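Local atomic coordinates of BH2358 protein (Bacillus halodurans C-125, PDB entry 2RBD), a protein that is of unknown function but is probably a spore coat protein, built as a bundle of helices consistent with its ferritin-like clan. Residues 49-54 with 145-150; 67-72 with 125-130. All coordinates share one frame; numbering follows the deposited sequence.

Interaction 1: 49-54 with 145-150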
# COMPACT_ATOMS: atom_id res chain seq x y z
N LYS A 49 15.34 23.63 7.89
CA LYS A 49 14.88 23.81 9.25
C LYS A 49 13.46 24.39 9.30
O LYS A 49 12.60 23.96 10.07
CB LYS A 49 15.83 24.73 9.99
CG LYS A 49 15.85 24.53 11.47
CD LYS A 49 17.01 25.33 12.13
CE LYS A 49 18.41 24.98 11.56
NZ LYS A 49 19.50 25.81 12.18
N ASN A 50 13.21 25.37 8.43
CA ASN A 50 11.90 25.97 8.41
C ASN A 50 10.82 24.97 8.05
O ASN A 50 9.72 25.00 8.59
CB ASN A 50 11.85 27.11 7.41
CG ASN A 50 12.52 28.39 7.92
OD1 ASN A 50 12.66 28.61 9.11
ND2 ASN A 50 12.93 29.23 6.97
N LEU A 51 11.11 24.10 7.10
CA LEU A 51 10.15 23.10 6.67
C LEU A 51 9.93 22.01 7.73
O LEU A 51 8.82 21.51 7.90
CB LEU A 51 10.55 22.50 5.33
CG LEU A 51 10.21 23.38 4.11
CD1 LEU A 51 10.96 22.95 2.83
CD2 LEU A 51 8.69 23.40 3.86
N ILE A 52 10.98 21.66 8.48
CA ILE A 52 10.84 20.69 9.58
C ILE A 52 9.93 21.29 10.62
O ILE A 52 9.02 20.63 11.12
CB ILE A 52 12.20 20.31 10.22
CG1 ILE A 52 13.19 19.69 9.25
CG2 ILE A 52 11.93 19.39 11.45
CD1 ILE A 52 14.59 19.54 9.82
N ASP A 53 10.16 22.57 10.95
CA ASP A 53 9.29 23.24 11.90
C ASP A 53 7.84 23.26 11.41
O ASP A 53 6.90 23.05 12.17
CB ASP A 53 9.74 24.69 12.12
CG ASP A 53 10.83 24.84 13.17
OD1 ASP A 53 10.96 23.97 14.07
OD2 ASP A 53 11.55 25.88 13.13
N GLU A 54 7.64 23.49 10.14
CA GLU A 54 6.30 23.48 9.58
C GLU A 54 5.66 22.10 9.68
O GLU A 54 4.48 21.98 9.99
CB GLU A 54 6.35 23.91 8.14
CG GLU A 54 4.97 23.93 7.50
CD GLU A 54 4.92 24.40 6.06
OE1 GLU A 54 5.96 24.95 5.60
OE2 GLU A 54 3.82 24.20 5.46
N GLY A 145 4.28 18.06 0.66
CA GLY A 145 5.14 17.25 -0.18
C GLY A 145 5.68 17.99 -1.37
O GLY A 145 6.84 17.81 -1.75
N GLY A 146 4.86 18.85 -1.97
CA GLY A 146 5.32 19.66 -3.10
C GLY A 146 6.41 20.66 -2.71
O GLY A 146 7.35 20.90 -3.47
N LYS A 147 6.30 21.22 -1.52
CA LYS A 147 7.34 22.08 -0.94
C LYS A 147 8.64 21.33 -0.69
O LYS A 147 9.71 21.87 -0.96
CB LYS A 147 6.86 22.72 0.36
CG LYS A 147 5.76 23.72 0.24
CD LYS A 147 5.32 23.99 1.69
CE LYS A 147 4.95 25.39 1.95
NZ LYS A 147 5.48 25.78 3.28
N MSE A 148 8.57 20.10 -0.17
CA MSE A 148 9.76 19.27 -0.03
C MSE A 148 10.43 18.98 -1.35
O MSE A 148 11.62 19.04 -1.45
CB MSE A 148 9.41 17.96 0.72
CG MSE A 148 9.00 18.16 2.17
SE MSE A 148 10.34 19.01 3.31
CE MSE A 148 11.87 17.87 2.96
N LEU A 149 9.66 18.65 -2.39
CA LEU A 149 10.23 18.40 -3.69
C LEU A 149 10.94 19.65 -4.20
O LEU A 149 12.05 19.54 -4.72
CB LEU A 149 9.13 17.98 -4.66
CG LEU A 149 9.54 17.65 -6.10
CD1 LEU A 149 10.62 16.55 -6.07
CD2 LEU A 149 8.31 17.26 -6.92
N LYS A 150 10.31 20.81 -4.05
CA LYS A 150 10.93 22.09 -4.48
C LYS A 150 12.27 22.33 -3.76
O LYS A 150 13.28 22.68 -4.39
CB LYS A 150 9.99 23.25 -4.23
CG LYS A 150 8.93 23.40 -5.32
CD LYS A 150 7.86 24.39 -4.94
CE LYS A 150 6.73 24.40 -5.97
NZ LYS A 150 5.70 25.40 -5.55
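L51 points from helix 46-72 at two neighbouring residues of helix 128-155, K147 and M148. Its methyl CD2 lies 4.0 Å from K147 CB, while CD1 and the selenium of M148, a selenomethionine, meet at 4.0 Å. L51 and M148 lie alongside, running opposite ways, and M148 curls through its last two torsions, which swings SE against CB and CD1 of L51 alike.

One turn along, the polar partners meet. E54 has CG anti to the backbone N (chi1 180°) and runs extended, which carries its carboxylate to the end of K147. The lysine ammonium meets the syn lone pair of OE1 in a salt bridge, K147 NZ to E54 OE1 at 2.5 Å, a short distance whose exact value is doubtful. K49 NZ has its own salt bridge, to E46, and E54 N bonds N50 O within the helix. Long chains suit E54 and K147, because the helix axes here stay 11.3 Å apart.

The helices run antiparallel, at 167°. F144 and L151 of helix 128-155 also touch L51, M148 continues inward onto S104, I107 and S108 of helix 100-124, and I52, pointing away from helix 128-155, packs on I107 and on Y36, F39 and I40 of helix 16-42.

Interaction 2: 67-72 with 125-130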
# COMPACT_ATOMS: atom_id res chain seq x y z
N GLU A 67 -6.74 13.48 18.71
CA GLU A 67 -6.88 13.26 20.15
C GLU A 67 -8.31 13.58 20.58
O GLU A 67 -8.88 12.87 21.40
CB GLU A 67 -5.82 14.04 20.93
CG GLU A 67 -4.41 13.45 20.69
CD GLU A 67 -3.31 14.07 21.52
OE1 GLU A 67 -3.44 15.26 21.91
OE2 GLU A 67 -2.31 13.36 21.80
N GLU A 68 -8.92 14.59 20.00
CA GLU A 68 -10.31 14.91 20.35
C GLU A 68 -11.24 13.79 19.90
O GLU A 68 -12.16 13.39 20.62
CB GLU A 68 -10.73 16.25 19.77
CG GLU A 68 -12.23 16.58 19.98
CD GLU A 68 -12.65 16.56 21.49
OE1 GLU A 68 -11.83 16.96 22.37
OE2 GLU A 68 -13.82 16.17 21.78
N LEU A 69 -10.99 13.24 18.72
CA LEU A 69 -11.78 12.11 18.23
C LEU A 69 -11.66 10.92 19.14
O LEU A 69 -12.67 10.36 19.60
CB LEU A 69 -11.32 11.72 16.80
CG LEU A 69 -12.02 10.51 16.17
CD1 LEU A 69 -13.49 10.80 15.89
CD2 LEU A 69 -11.27 10.04 14.90
N LEU A 70 -10.44 10.54 19.46
CA LEU A 70 -10.25 9.40 20.37
C LEU A 70 -10.77 9.63 21.77
O LEU A 70 -11.41 8.74 22.35
CB LEU A 70 -8.79 8.96 20.40
CG LEU A 70 -8.27 8.46 19.05
CD1 LEU A 70 -6.85 7.94 19.30
CD2 LEU A 70 -9.15 7.40 18.41
N ARG A 71 -10.53 10.82 22.30
CA ARG A 71 -11.01 11.13 23.67
C ARG A 71 -12.54 11.09 23.75
O ARG A 71 -13.10 10.70 24.78
CB ARG A 71 -10.50 12.49 24.15
CG ARG A 71 -9.05 12.51 24.62
CD ARG A 71 -8.76 13.79 25.44
NE ARG A 71 -9.29 14.93 24.70
CZ ARG A 71 -8.56 15.73 23.94
NH1 ARG A 71 -7.22 15.62 23.88
NH2 ARG A 71 -9.18 16.70 23.26
N SER A 72 -13.22 11.50 22.68
CA SER A 72 -14.68 11.53 22.66
C SER A 72 -15.28 10.15 22.41
O SER A 72 -16.49 9.98 22.47
CB SER A 72 -15.20 12.45 21.55
OG SER A 72 -14.67 13.75 21.65
N SER A 125 -13.06 3.89 5.86
CA SER A 125 -13.97 4.62 6.74
C SER A 125 -15.43 4.41 6.40
O SER A 125 -15.80 4.31 5.25
CB SER A 125 -13.70 6.12 6.70
OG SER A 125 -12.48 6.42 7.37
N ILE A 126 -16.25 4.31 7.43
CA ILE A 126 -17.71 4.27 7.32
C ILE A 126 -18.30 5.49 7.97
O ILE A 126 -19.25 6.07 7.45
CB ILE A 126 -18.26 2.99 7.95
CG1 ILE A 126 -17.77 1.77 7.18
CG2 ILE A 126 -19.80 3.04 7.97
CD1 ILE A 126 -18.29 0.42 7.70
N ARG A 127 -17.69 5.98 9.04
CA ARG A 127 -18.13 7.25 9.61
C ARG A 127 -17.63 8.40 8.76
O ARG A 127 -16.42 8.55 8.53
CB ARG A 127 -17.72 7.39 11.08
CG ARG A 127 -18.94 7.50 12.00
CD ARG A 127 -18.59 7.54 13.43
NE ARG A 127 -17.87 8.74 13.83
CZ ARG A 127 -17.52 8.99 15.08
NH1 ARG A 127 -17.86 8.17 16.05
NH2 ARG A 127 -16.84 10.07 15.37
N GLU A 128 -18.56 9.23 8.29
CA GLU A 128 -18.22 10.28 7.32
C GLU A 128 -17.23 11.32 7.85
O GLU A 128 -16.42 11.86 7.10
CB GLU A 128 -19.49 10.99 6.83
CG GLU A 128 -20.41 10.10 6.04
CD GLU A 128 -21.76 10.79 5.66
OE1 GLU A 128 -22.15 11.79 6.31
OE2 GLU A 128 -22.42 10.31 4.71
N ASP A 129 -17.30 11.61 9.14
CA ASP A 129 -16.38 12.57 9.75
C ASP A 129 -14.92 12.11 9.69
O ASP A 129 -14.01 12.93 9.59
CB ASP A 129 -16.78 12.90 11.20
CG ASP A 129 -16.78 11.69 12.14
OD1 ASP A 129 -17.34 10.62 11.79
OD2 ASP A 129 -16.21 11.81 13.24
N VAL A 130 -14.71 10.80 9.85
CA VAL A 130 -13.35 10.21 9.80
C VAL A 130 -12.80 10.34 8.37
O VAL A 130 -11.68 10.82 8.18
CB VAL A 130 -13.31 8.75 10.31
CG1 VAL A 130 -11.88 8.14 10.19
CG2 VAL A 130 -13.84 8.64 11.77
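L69 sends its methyl CD1 across to the paired side chains of R127 and D129. Its CG lies opposite the backbone N (chi1 178°), which carries the branched end out toward segment 125-130. CD1 comes to 3.5 Å from R127 NH2, approaching the guanidinium obliquely, and to 3.9 Å from D129 OD2. The other methyl, CD2, rests 4.3 Å from V130 CG2, so a forked leucine serves a charged pair with one branch and an apolar neighbour with the other.

The pair that L69 touches is held by two bonds. R127 occupies the N-cap position before helix 128-155, and its chain turns at chi3 (67°), presenting its NE and NH2 edge to the carboxylate. D129 sets CG between its backbone N and carbonyl carbon, which folds the acid back to receive it. The grip is side-on and two-pronged: R127 NE gives a bond of 2.8 Å to D129 OD1, and R127 NH2 one of 2.8 Å to D129 OD2. Both are nearly straight, the first at 175°, and both acceptors lie in the guanidinium plane.

The remaining nitrogen, NH1, reaches the E12 carbonyl and the side chain of N73, whose own amide nitrogen bonds the carbonyl of L69. N73 thus links that carbonyl to the arginine. A leucine in place of R127 would probably leave the carboxylate of D129 without its mate, free to turn, and would cost E12 and N73 a shared donor.

D129 takes a bond on each oxygen, and R127 divides its nitrogens between D129, E12 and N73. A neutralised ion pair, its polar atoms turned to each other, is probably a tolerable neighbour for a leucine methyl.

Overall arrangement
Both contacts join helix 46-72 to helix 128-155, which run antiparallel, and so they are nested: the order along the chain is 49-54, 67-72, 125-130, 145-150, with interaction 2 inside the loop closed by interaction 1. Their centres are 28 Å apart, on opposite sides of the chain's centre, and their nearest atoms remain about 16 Å apart. One helix pair is thus joined towards each of its ends within a bundle that also contains helices 16-42 and 100-124. Segments 145-150 and 125-130 meet each other's counterparts across the subunit interface: L149 and K150 pack on I126 and E128 of the second subunit, and E128 on its K150.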